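Local coordinates for putative Lipoprotein (Shewanella oneidensis, PDB 3U24), which is of unknown function but binds zinc and calcium ions and, as a putative lipoprotein of the DUF885 family in the Peptidase_MA clan, is probably related to zinc-dependent metallopeptidases, at residues A[150-154]-A[212-217]; A[337-341]-A[548-553]; A[361-365]-A[375-379]; A[534-538]-A[567-571]. One frame throughout, in Å; residues are numbered along the deposited sequence.

Overall arrangement
The chain is mostly helical, with one small three-stranded sheet; contacts 1 and 3 each stand apart in it, while contacts 2 and 4 adjoin. Contact 1 comes first along the chain, where helix 152-162 meets helix 200-234; its centre is about 56 Å from that of contact 2 and about 53 Å from that of contact 4, across the middle of the molecule. Contact 2 brings together two parts of the chain about 200 residues apart, and contact 3, the hairpin beside the His408/His414/Glu439 zinc site, falls within that interval, its centre about 24 Å away. Contacts 2 and 4 cross along the chain and touch: Phe551 of helix 548-555 packs against Phe534, Arg535, Tyr538 and Met570, uniting the C-terminal helices.

Contact 1: residues A[150-154]-A[212-217]; sequences ENIPA and IASKAI. With EDO (1,2-ethanediol), chain Y.
Apolar side chains do all the work between these two segments. Residues 212-217 are regular helix inside the long helix 200-234, with Ala216 N hydrogen-bonded to Ile212 O (3.1 Å) and Ile217 N to Ala213 O (2.9 Å). Residues 152-154 are the first turn of helix 152-162; Asn151 sits at its N-cap position, although its side chain makes no capping bond, and Pro153 occupies a first-turn place where its missing amide hydrogen costs nothing. The closest CA pairs are Ile152 with Ala213, 5.9 Å, and Pro153 with Ala216, 5.4 Å, an approach permitted by the two small alanines.

Among the van der Waals contacts, Ile152 (chi1 m, chi2 t) points toward the long helix: its CD1 lies 3.7 Å from Ala213 CB, and its CG2 4.3 Å from Ala216 CB and 4.2 Å from Ile217 CG1. Phe185 touches both Ile152 and Ile217 and extends this buried side. Toward the surface, Pro153 CG meets Ile212 CG2 at 3.7 Å and Ala216 CB at 4.0 Å.

The polar interactions involve a 1,2-ethanediol, probably from the crystallisation liquor. Its O1 makes a very short hydrogen bond to Glu150 O (2.4 Å), and Ala154 N donates to its O2 (3.2 Å).

With no hydrogen bond or salt bridge between the segments, the helix start is held to helix 200-234 by shape and hydrophobic burial.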
loop_
_atom_site.group_PDB
_atom_site.type_symbol
_atom_site.label_atom_id
_atom_site.label_comp_id
_atom_site.label_asym_id
_atom_site.label_seq_id
_atom_site.Cartn_x
_atom_site.Cartn_y
_atom_site.Cartn_z
ATOM N N GLU A 150 2.725 -30.753 -5.882
ATOM C CA GLU A 150 1.856 -31.801 -6.452
ATOM C C GLU A 150 0.964 -31.242 -7.517
ATOM O O GLU A 150 0.979 -31.730 -8.642
ATOM C CB GLU A 150 0.932 -32.445 -5.410
ATOM C CG GLU A 150 1.473 -33.692 -4.700
ATOM C CD GLU A 150 0.627 -34.145 -3.482
ATOM O OE1 GLU A 150 0.676 -33.458 -2.399
ATOM O OE2 GLU A 150 -0.058 -35.206 -3.616
ATOM N N ASN A 151 0.227 -30.194 -7.166
ATOM C CA ASN A 151 -0.800 -29.619 -8.053
ATOM C C ASN A 151 -0.428 -28.407 -8.907
ATOM O O ASN A 151 -1.300 -27.741 -9.438
ATOM C CB ASN A 151 -2.092 -29.387 -7.248
ATOM C CG ASN A 151 -2.730 -30.720 -6.857
ATOM O OD1 ASN A 151 -2.768 -31.643 -7.687
ATOM N ND2 ASN A 151 -3.099 -30.879 -5.604
ATOM N N ILE A 152 0.848 -28.191 -9.125
ATOM C CA ILE A 152 1.247 -27.107 -9.999
ATOM C C ILE A 152 0.687 -27.234 -11.428
ATOM O O ILE A 152 0.250 -26.228 -11.984
ATOM C CB ILE A 152 2.786 -26.865 -9.998
ATOM C CG1 ILE A 152 3.182 -26.226 -8.663
ATOM C CG2 ILE A 152 3.222 -26.002 -11.185
ATOM C CD1 ILE A 152 4.667 -26.104 -8.388
ATOM N N PRO A 153 0.724 -28.442 -12.036
ATOM C CA PRO A 153 0.130 -28.535 -13.408
ATOM C C PRO A 153 -1.335 -28.174 -13.389
ATOM O O PRO A 153 -1.834 -27.452 -14.263
ATOM C CB PRO A 153 0.318 -30.006 -13.764
ATOM C CG PRO A 153 1.634 -30.331 -13.104
ATOM C CD PRO A 153 1.583 -29.604 -11.762
ATOM N N ALA A 154 -2.022 -28.655 -12.366
ATOM C CA ALA A 154 -3.481 -28.386 -12.249
ATOM C C ALA A 154 -3.785 -26.907 -12.069
ATOM O O ALA A 154 -4.757 -26.403 -12.569
ATOM C CB ALA A 154 -4.084 -29.164 -11.098
ATOM N N ILE A 212 8.433 -32.170 -13.111
ATOM C CA ILE A 212 7.051 -31.973 -13.581
ATOM C C ILE A 212 6.630 -30.485 -13.418
ATOM O O ILE A 212 6.023 -29.913 -14.318
ATOM C CB ILE A 212 6.072 -32.903 -12.872
ATOM C CG1 ILE A 212 6.307 -34.349 -13.318
ATOM C CG2 ILE A 212 4.622 -32.517 -13.143
ATOM C CD1 ILE A 212 5.621 -35.349 -12.395
ATOM N N ALA A 213 6.994 -29.860 -12.296
ATOM C CA ALA A 213 6.585 -28.468 -12.045
ATOM C C ALA A 213 7.211 -27.502 -13.037
ATOM O O ALA A 213 6.508 -26.655 -13.558
ATOM C CB ALA A 213 6.903 -28.026 -10.611
ATOM N N SER A 214 8.528 -27.630 -13.232
ATOM C CA SER A 214 9.292 -26.817 -14.171
ATOM C C SER A 214 8.751 -26.892 -15.594
ATOM O O SER A 214 8.649 -25.901 -16.275
ATOM C CB SER A 214 10.754 -27.272 -14.198
ATOM O OG SER A 214 11.296 -27.077 -12.903
ATOM N N LYS A 215 8.470 -28.097 -16.040
ATOM C CA LYS A 215 7.827 -28.312 -17.324
ATOM C C LYS A 215 6.479 -27.544 -17.416
ATOM O O LYS A 215 6.248 -26.843 -18.375
ATOM C CB LYS A 215 7.621 -29.807 -17.523
ATOM C CG LYS A 215 6.906 -30.217 -18.798
ATOM C CD LYS A 215 6.661 -31.740 -18.854
ATOM C CE LYS A 215 6.148 -32.187 -20.221
ATOM N NZ LYS A 215 7.142 -31.807 -21.280
ATOM N N ALA A 216 5.623 -27.673 -16.402
ATOM C CA ALA A 216 4.336 -27.017 -16.403
ATOM C C ALA A 216 4.465 -25.486 -16.420
ATOM O O ALA A 216 3.688 -24.820 -17.067
ATOM C CB ALA A 216 3.486 -27.463 -15.209
ATOM N N ILE A 217 5.436 -24.949 -15.689
ATOM C CA ILE A 217 5.606 -23.504 -15.622
ATOM C C ILE A 217 6.072 -23.040 -16.988
ATOM O O ILE A 217 5.468 -22.145 -17.518
ATOM C CB ILE A 217 6.551 -23.047 -14.502
ATOM C CG1 ILE A 217 5.946 -23.409 -13.130
ATOM C CG2 ILE A 217 6.820 -21.537 -14.592
ATOM C CD1 ILE A 217 6.864 -23.271 -11.950
HETATM C C1 EDO Y . -1.782 -33.675 -9.695
HETATM O O1 EDO Y . -0.355 -33.580 -9.508
HETATM C C2 EDO Y . -2.420 -32.601 -10.604
HETATM O O2 EDO Y . -1.527 -31.545 -11.038
#

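Contact 2: residues A[337-341]-A[548-553]; sequences KNIVT and LKAFHE
A Schellman motif ends helix 319-337, and the irregular chain leaving it lies along helix 548-555. Asn338 has the positive phi of that motif (58/45); Ile339 stays near helical angles, and Val340 (-167/143) and Thr341 (-67/126) are extended. The closest CA pair is Ile339 with Lys549, 5.0 Å.

Along the helix, Leu548 comes first, pointing toward 337-341 and touching Tyr444 of helix 435-451. Lys549, all-trans, lies along the loop: its CA makes a CA-H...O contact of 3.4 Å with Ile339 O, CG is 4.0 Å from Val340 CA, and NZ donates to Asn338 OD1 (3.1 Å). Phe551 serves a different interface, with Phe534 and Tyr538. One turn after Leu548, His552 (chi1 m) gives a nearly straight hydrogen bond from ND1 to Ile339 O, 2.9 Å, while its NE2 pairs with Tyr444 OH, so the imidazole links the loop to helix 435-451. The CA-to-CB bond of Ile339 points away from helix 548-555, and its side chain touches Met448 and Phe333.

Glu553 (chi1 m, chi2 t) closes the contact, with CG 3.9 Å from Val340 CG2. Its OE2 accepts twice from Thr341, from N at 2.8 Å and from OG1 at 2.5 Å.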
loop_
_atom_site.group_PDB
_atom_site.type_symbol
_atom_site.label_atom_id
_atom_site.label_comp_id
_atom_site.label_asym_id
_atom_site.label_seq_id
_atom_site.Cartn_x
_atom_site.Cartn_y
_atom_site.Cartn_z
ATOM N N LYS A 337 4.992 21.595 21.403
ATOM C CA LYS A 337 3.762 22.173 20.853
ATOM C C LYS A 337 2.509 21.420 21.285
ATOM O O LYS A 337 1.396 21.769 20.886
ATOM C CB LYS A 337 3.844 22.216 19.312
ATOM C CG LYS A 337 5.006 23.062 18.808
ATOM C CD LYS A 337 4.695 24.537 18.918
ATOM C CE LYS A 337 5.947 25.408 18.813
ATOM N NZ LYS A 337 5.496 26.819 18.623
ATOM N N ASN A 338 2.681 20.375 22.091
ATOM C CA ASN A 338 1.542 19.619 22.581
ATOM C C ASN A 338 0.667 19.033 21.505
ATOM O O ASN A 338 -0.549 19.088 21.587
ATOM C CB ASN A 338 0.668 20.513 23.452
ATOM C CG ASN A 338 1.143 20.524 24.855
ATOM O OD1 ASN A 338 1.341 19.453 25.445
ATOM N ND2 ASN A 338 1.347 21.696 25.398
ATOM N N ILE A 339 1.289 18.447 20.503
ATOM C CA ILE A 339 0.573 17.909 19.383
ATOM C C ILE A 339 -0.036 16.518 19.716
ATOM O O ILE A 339 -1.184 16.253 19.405
ATOM C CB ILE A 339 1.529 17.899 18.208
ATOM C CG1 ILE A 339 1.738 19.368 17.788
ATOM C CG2 ILE A 339 1.013 16.991 17.093
ATOM C CD1 ILE A 339 2.662 19.562 16.600
ATOM N N VAL A 340 0.717 15.667 20.398
ATOM C CA VAL A 340 0.250 14.317 20.728
ATOM C C VAL A 340 1.203 13.735 21.772
ATOM O O VAL A 340 2.376 13.997 21.719
ATOM C CB VAL A 340 0.208 13.425 19.451
ATOM C CG1 VAL A 340 1.613 13.067 19.018
ATOM C CG2 VAL A 340 -0.615 12.183 19.669
ATOM N N THR A 341 0.714 12.978 22.738
ATOM C CA THR A 341 1.597 12.353 23.725
ATOM C C THR A 341 2.476 11.308 23.045
ATOM O O THR A 341 1.974 10.406 22.389
ATOM C CB THR A 341 0.802 11.657 24.856
ATOM O OG1 THR A 341 -0.096 12.590 25.465
ATOM C CG2 THR A 341 1.758 11.044 25.957
ATOM N N LEU A 548 -6.507 20.366 20.250
ATOM C CA LEU A 548 -5.818 19.599 19.211
ATOM C C LEU A 548 -5.246 18.247 19.687
ATOM O O LEU A 548 -5.469 17.198 19.047
ATOM C CB LEU A 548 -4.717 20.433 18.512
ATOM C CG LEU A 548 -4.109 19.771 17.267
ATOM C CD1 LEU A 548 -5.198 19.566 16.222
ATOM C CD2 LEU A 548 -2.936 20.580 16.704
ATOM N N LYS A 549 -4.538 18.256 20.807
ATOM C CA LYS A 549 -3.931 17.034 21.325
ATOM C C LYS A 549 -4.961 15.944 21.665
ATOM O O LYS A 549 -4.755 14.765 21.347
ATOM C CB LYS A 549 -3.090 17.376 22.541
ATOM C CG LYS A 549 -2.291 16.237 23.142
ATOM C CD LYS A 549 -1.584 16.742 24.379
ATOM C CE LYS A 549 -0.393 15.896 24.745
ATOM N NZ LYS A 549 0.320 16.577 25.870
ATOM N N ALA A 550 -6.064 16.344 22.295
ATOM C CA ALA A 550 -7.154 15.409 22.657
ATOM C C ALA A 550 -7.813 14.904 21.397
ATOM O O ALA A 550 -8.223 13.769 21.324
ATOM C CB ALA A 550 -8.224 16.081 23.577
ATOM N N PHE A 551 -7.930 15.752 20.391
ATOM C CA PHE A 551 -8.475 15.278 19.120
ATOM C C PHE A 551 -7.609 14.157 18.542
ATOM O O PHE A 551 -8.096 13.078 18.201
ATOM C CB PHE A 551 -8.633 16.421 18.118
ATOM C CG PHE A 551 -9.016 15.951 16.735
ATOM C CD1 PHE A 551 -10.318 15.638 16.443
ATOM C CD2 PHE A 551 -8.066 15.826 15.743
ATOM C CE1 PHE A 551 -10.670 15.211 15.177
ATOM C CE2 PHE A 551 -8.404 15.398 14.477
ATOM C CZ PHE A 551 -9.720 15.101 14.205
ATOM N N HIS A 552 -6.314 14.413 18.486
ATOM C CA HIS A 552 -5.365 13.466 17.918
ATOM C C HIS A 552 -5.384 12.163 18.634
ATOM O O HIS A 552 -5.429 11.110 18.000
ATOM C CB HIS A 552 -3.941 14.035 17.889
ATOM C CG HIS A 552 -3.715 15.100 16.825
ATOM N ND1 HIS A 552 -2.756 16.052 16.943
ATOM C CD2 HIS A 552 -4.366 15.343 15.604
ATOM C CE1 HIS A 552 -2.804 16.879 15.862
ATOM N NE2 HIS A 552 -3.780 16.437 15.035
ATOM N N GLU A 553 -5.336 12.196 19.958
ATOM C CA GLU A 553 -5.231 10.963 20.745
ATOM C C GLU A 553 -6.504 10.123 20.661
ATOM O O GLU A 553 -6.465 8.889 20.601
ATOM C CB GLU A 553 -4.873 11.275 22.201
ATOM C CG GLU A 553 -3.419 11.743 22.314
ATOM C CD GLU A 553 -3.030 12.307 23.667
ATOM O OE1 GLU A 553 -3.783 12.136 24.657
ATOM O OE2 GLU A 553 -1.945 12.923 23.755
#

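Contact 3: residues A[361-365]-A[375-379]; sequences ASISA and TYYNV
Ile363 and Tyr377 share one face of the sheet as a non-hydrogen-bonded pair, CA atoms 4.5 Å apart. Ile363 (chi1 m, chi2 m) brings CD1 to 3.8 Å from Tyr377 CD1, and Ala361 CB lies 3.9 Å from Tyr377 CE1, with Tyr377 at chi1 t. Ile363 CG2 also meets Thr375 CG2 at 3.8 Å. This face turns toward the zinc site: Ile363 comes within about 4 Å of His414, side chain to side chain, and Tyr377 OH is hydrogen-bonded to Asn406 OD1.

The strands form an antiparallel beta hairpin, 362-364 with 376-379, their axes 4.6 Å apart at 138°; strand 349-352 runs parallel to 376-379 on its other side. Hydrogen-bonded pairs flank the central one. Ser362 N reaches Asn378 O (2.9 Å) and Asn378 N reaches Ser362 O (2.8 Å); Ser364 N to Tyr376 O and Tyr376 N to Ser364 O are both 2.9 Å.

On the face of Ser362, Ser364, Tyr376 and Asn378, Ser364 OG (chi1 p) lies 3.0 Å from Asn378 ND2, while Asn378 OD1 accepts from Arg351 NE.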
loop_
_atom_site.group_PDB
_atom_site.type_symbol
_atom_site.label_atom_id
_atom_site.label_comp_id
_atom_site.label_asym_id
_atom_site.label_seq_id
_atom_site.Cartn_x
_atom_site.Cartn_y
_atom_site.Cartn_z
ATOM N N ALA A 361 12.813 4.774 2.592
ATOM C CA ALA A 361 12.681 4.877 4.046
ATOM C C ALA A 361 11.273 4.493 4.504
ATOM O O ALA A 361 10.295 5.094 4.070
ATOM C CB ALA A 361 13.046 6.269 4.519
ATOM N N SER A 362 11.166 3.468 5.352
ATOM C CA SER A 362 9.857 3.034 5.898
ATOM C C SER A 362 9.950 2.264 7.224
ATOM O O SER A 362 10.995 1.765 7.596
ATOM C CB SER A 362 9.099 2.187 4.875
ATOM O OG SER A 362 9.671 0.899 4.741
ATOM N N ILE A 363 8.828 2.186 7.921
ATOM C CA ILE A 363 8.735 1.491 9.184
ATOM C C ILE A 363 8.486 0.017 8.916
ATOM O O ILE A 363 7.615 -0.308 8.123
ATOM C CB ILE A 363 7.547 2.007 9.985
ATOM C CG1 ILE A 363 7.709 3.493 10.289
ATOM C CG2 ILE A 363 7.439 1.255 11.273
ATOM C CD1 ILE A 363 8.967 3.861 11.036
ATOM N N SER A 364 9.238 -0.882 9.538
ATOM C CA SER A 364 8.873 -2.288 9.451
ATOM C C SER A 364 8.576 -2.784 10.840
ATOM O O SER A 364 9.283 -2.492 11.825
ATOM C CB SER A 364 9.917 -3.157 8.746
ATOM O OG SER A 364 11.103 -3.248 9.496
ATOM N N ALA A 365 7.489 -3.518 10.912
ATOM C CA ALA A 365 6.900 -3.846 12.177
ATOM C C ALA A 365 6.385 -5.270 12.040
ATOM O O ALA A 365 6.119 -5.719 10.923
ATOM C CB ALA A 365 5.782 -2.863 12.486
ATOM N N THR A 375 10.334 -3.430 15.989
ATOM C CA THR A 375 9.932 -2.383 15.032
ATOM C C THR A 375 11.093 -1.470 14.733
ATOM O O THR A 375 11.661 -0.913 15.653
ATOM C CB THR A 375 8.768 -1.502 15.579
ATOM O OG1 THR A 375 7.662 -2.335 15.959
ATOM C CG2 THR A 375 8.290 -0.490 14.512
ATOM N N TYR A 376 11.419 -1.297 13.452
ATOM C CA TYR A 376 12.484 -0.376 13.003
ATOM C C TYR A 376 12.062 0.685 11.962
ATOM O O TYR A 376 11.091 0.514 11.235
ATOM C CB TYR A 376 13.622 -1.165 12.346
ATOM C CG TYR A 376 14.114 -2.340 13.133
ATOM C CD1 TYR A 376 15.158 -2.202 14.052
ATOM C CD2 TYR A 376 13.554 -3.607 12.951
ATOM C CE1 TYR A 376 15.619 -3.294 14.777
ATOM C CE2 TYR A 376 14.014 -4.705 13.676
ATOM C CZ TYR A 376 15.041 -4.542 14.584
ATOM O OH TYR A 376 15.479 -5.626 15.311
ATOM N N TYR A 377 12.861 1.751 11.858
ATOM C CA TYR A 377 12.808 2.681 10.732
ATOM C C TYR A 377 13.938 2.316 9.767
ATOM O O TYR A 377 15.111 2.633 10.011
ATOM C CB TYR A 377 12.958 4.117 11.241
ATOM C CG TYR A 377 12.686 5.251 10.266
ATOM C CD1 TYR A 377 12.041 5.053 9.058
ATOM C CD2 TYR A 377 13.016 6.551 10.613
ATOM C CE1 TYR A 377 11.781 6.112 8.202
ATOM C CE2 TYR A 377 12.748 7.620 9.785
ATOM C CZ TYR A 377 12.129 7.404 8.580
ATOM O OH TYR A 377 11.903 8.469 7.750
ATOM N N ASN A 378 13.565 1.631 8.691
ATOM C CA ASN A 378 14.470 1.245 7.609
ATOM C C ASN A 378 14.797 2.441 6.713
ATOM O O ASN A 378 13.934 2.953 6.015
ATOM C CB ASN A 378 13.843 0.148 6.749
ATOM C CG ASN A 378 13.600 -1.127 7.518
ATOM O OD1 ASN A 378 14.455 -1.577 8.275
ATOM N ND2 ASN A 378 12.424 -1.725 7.327
ATOM N N VAL A 379 16.047 2.879 6.746
ATOM C CA VAL A 379 16.495 4.005 5.944
ATOM C C VAL A 379 17.646 3.462 5.120
ATOM O O VAL A 379 18.635 3.001 5.702
ATOM C CB VAL A 379 17.006 5.133 6.850
ATOM C CG1 VAL A 379 17.750 6.177 6.038
ATOM C CG2 VAL A 379 15.842 5.763 7.607
#

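Contact 4: residues A[534-538]-A[567-571]; sequences FREEY and RQLML
This is a surface contact between two near-parallel helices, the C-terminal helix 563-571 and helix 523-542, with helix 548-555, which lies between them in sequence, packing against both. The short segment axes run 11° apart in direction and come no closer than 11.8 Å, so long side chains must span the gap. The nearest CA pairs are Phe534 with Arg567, 6.9 Å, and Tyr538 with Leu571, 8.5 Å. Each segment is regular helix, with Tyr538 N hydrogen-bonded to Phe534 O and Leu571 N to Arg567 O, both 2.9 Å.

Phe534 (chi1 t) fills the middle. Arg567 CG sits over one face of its ring, 4.0 Å from the centroid, in a CH-pi contact. Met570, present as selenomethionine, makes a Met-aromatic contact at the ring edge, SE 3.8 Å from Phe534 CE2, and Leu571 CG is 4.1 Å from Phe534 CE1. Tyr538, one turn on, meets the same two residues: its CZ is 4.0 Å from Met570 CE and its CD1 4.3 Å from Leu571 CD2. Phe551 of helix 548-555 packs against Phe534, Tyr538 and Met570, giving the cluster a third wall.

Beside this apolar cluster, the extended Glu537 and Arg567 (Glu537 chi1 and chi2 t, Arg567 chi1 to chi3 t) form a bidentate salt bridge. Arg567 NE donates to Glu537 OE1 at 2.8 Å, almost perfectly straight, and Arg567 NH2 to Glu537 OE2 at 2.9 Å.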
loop_
_atom_site.group_PDB
_atom_site.type_symbol
_atom_site.label_atom_id
_atom_site.label_comp_id
_atom_site.label_asym_id
_atom_site.label_seq_id
_atom_site.Cartn_x
_atom_site.Cartn_y
_atom_site.Cartn_z
ATOM N N PHE A 534 -12.738 16.175 8.634
ATOM C CA PHE A 534 -13.283 15.808 9.938
ATOM C C PHE A 534 -12.716 16.678 11.055
ATOM O O PHE A 534 -13.446 17.097 11.919
ATOM C CB PHE A 534 -13.058 14.330 10.269
ATOM C CG PHE A 534 -13.494 13.939 11.664
ATOM C CD1 PHE A 534 -14.732 14.349 12.165
ATOM C CD2 PHE A 534 -12.688 13.153 12.449
ATOM C CE1 PHE A 534 -15.131 13.995 13.435
ATOM C CE2 PHE A 534 -13.086 12.774 13.710
ATOM C CZ PHE A 534 -14.289 13.216 14.227
ATOM N N ARG A 535 -11.423 16.969 11.023
ATOM C CA ARG A 535 -10.863 17.824 12.042
ATOM C C ARG A 535 -11.546 19.184 12.043
ATOM O O ARG A 535 -11.948 19.675 13.107
ATOM C CB ARG A 535 -9.379 18.009 11.913
ATOM C CG ARG A 535 -8.871 18.882 13.033
ATOM C CD ARG A 535 -7.414 19.173 12.877
ATOM N NE ARG A 535 -7.176 20.258 11.949
ATOM C CZ ARG A 535 -5.982 20.731 11.655
ATOM N NH1 ARG A 535 -4.878 20.179 12.168
ATOM N NH2 ARG A 535 -5.891 21.761 10.841
ATOM N N GLU A 536 -11.682 19.789 10.872
ATOM C CA GLU A 536 -12.266 21.126 10.828
ATOM C C GLU A 536 -13.711 21.093 11.287
ATOM O O GLU A 536 -14.164 22.015 11.911
ATOM C CB GLU A 536 -12.128 21.758 9.455
ATOM C CG GLU A 536 -10.678 22.030 9.013
ATOM C CD GLU A 536 -9.859 22.881 10.004
ATOM O OE1 GLU A 536 -10.173 24.078 10.188
ATOM O OE2 GLU A 536 -8.882 22.346 10.593
ATOM N N GLU A 537 -14.424 20.017 10.976
ATOM C CA GLU A 537 -15.797 19.799 11.451
ATOM C C GLU A 537 -15.874 19.675 12.979
ATOM O O GLU A 537 -16.793 20.165 13.615
ATOM C CB GLU A 537 -16.360 18.531 10.798
ATOM C CG GLU A 537 -17.699 18.085 11.356
ATOM C CD GLU A 537 -18.231 16.827 10.699
ATOM O OE1 GLU A 537 -17.450 16.007 10.191
ATOM O OE2 GLU A 537 -19.460 16.642 10.707
ATOM N N TYR A 538 -14.889 19.023 13.560
ATOM C CA TYR A 538 -14.837 18.866 14.993
ATOM C C TYR A 538 -14.467 20.179 15.693
ATOM O O TYR A 538 -14.987 20.468 16.778
ATOM C CB TYR A 538 -13.825 17.804 15.326
ATOM C CG TYR A 538 -13.976 17.141 16.651
ATOM C CD1 TYR A 538 -14.850 16.096 16.806
ATOM C CD2 TYR A 538 -13.172 17.490 17.725
ATOM C CE1 TYR A 538 -14.969 15.444 18.007
ATOM C CE2 TYR A 538 -13.270 16.831 18.928
ATOM C CZ TYR A 538 -14.175 15.810 19.048
ATOM O OH TYR A 538 -14.307 15.130 20.217
ATOM N N ARG A 567 -14.894 8.771 12.611
ATOM C CA ARG A 567 -15.733 9.957 12.688
ATOM C C ARG A 567 -17.069 9.638 13.339
ATOM O O ARG A 567 -17.514 10.343 14.233
ATOM C CB ARG A 567 -15.997 10.506 11.302
ATOM C CG ARG A 567 -16.982 11.661 11.262
ATOM C CD ARG A 567 -17.070 12.308 9.857
ATOM N NE ARG A 567 -18.148 13.307 9.894
ATOM C CZ ARG A 567 -19.448 13.026 9.776
ATOM N NH1 ARG A 567 -19.872 11.787 9.558
ATOM N NH2 ARG A 567 -20.324 13.990 9.849
ATOM N N GLN A 568 -17.728 8.593 12.852
ATOM C CA GLN A 568 -19.065 8.225 13.356
ATOM C C GLN A 568 -18.981 7.908 14.868
ATOM O O GLN A 568 -19.826 8.355 15.636
ATOM C CB GLN A 568 -19.632 7.038 12.548
ATOM C CG GLN A 568 -21.140 6.805 12.631
ATOM C CD GLN A 568 -21.718 5.920 11.479
ATOM O OE1 GLN A 568 -21.165 5.832 10.349
ATOM N NE2 GLN A 568 -22.865 5.273 11.765
ATOM N N LEU A 569 -17.952 7.180 15.303
ATOM C CA LEU A 569 -17.847 6.817 16.728
ATOM C C LEU A 569 -17.542 8.052 17.555
ATOM O O LEU A 569 -18.084 8.179 18.630
ATOM C CB LEU A 569 -16.806 5.720 16.993
ATOM C CG LEU A 569 -17.173 4.388 16.328
ATOM C CD1 LEU A 569 -15.935 3.502 16.138
ATOM C CD2 LEU A 569 -18.280 3.671 17.082
HETATM N N MSE A 570 -16.707 8.959 17.041
HETATM C CA MSE A 570 -16.342 10.172 17.770
HETATM C C MSE A 570 -17.494 11.141 17.851
HETATM O O MSE A 570 -17.572 11.877 18.831
HETATM C CB MSE A 570 -15.087 10.865 17.189
HETATM C CG MSE A 570 -13.814 10.167 17.570
HETATM SE SE MSE A 570 -12.217 10.907 16.854
HETATM C CE MSE A 570 -12.206 12.477 18.008
ATOM N N LEU A 571 -18.397 11.154 16.857
ATOM C CA LEU A 571 -19.565 12.079 16.896
ATOM C C LEU A 571 -20.758 11.524 17.674
ATOM O O LEU A 571 -21.502 12.292 18.253
ATOM C CB LEU A 571 -20.001 12.518 15.485
ATOM C CG LEU A 571 -19.011 13.493 14.800
ATOM C CD1 LEU A 571 -19.489 13.903 13.411
ATOM C CD2 LEU A 571 -18.777 14.719 15.689
#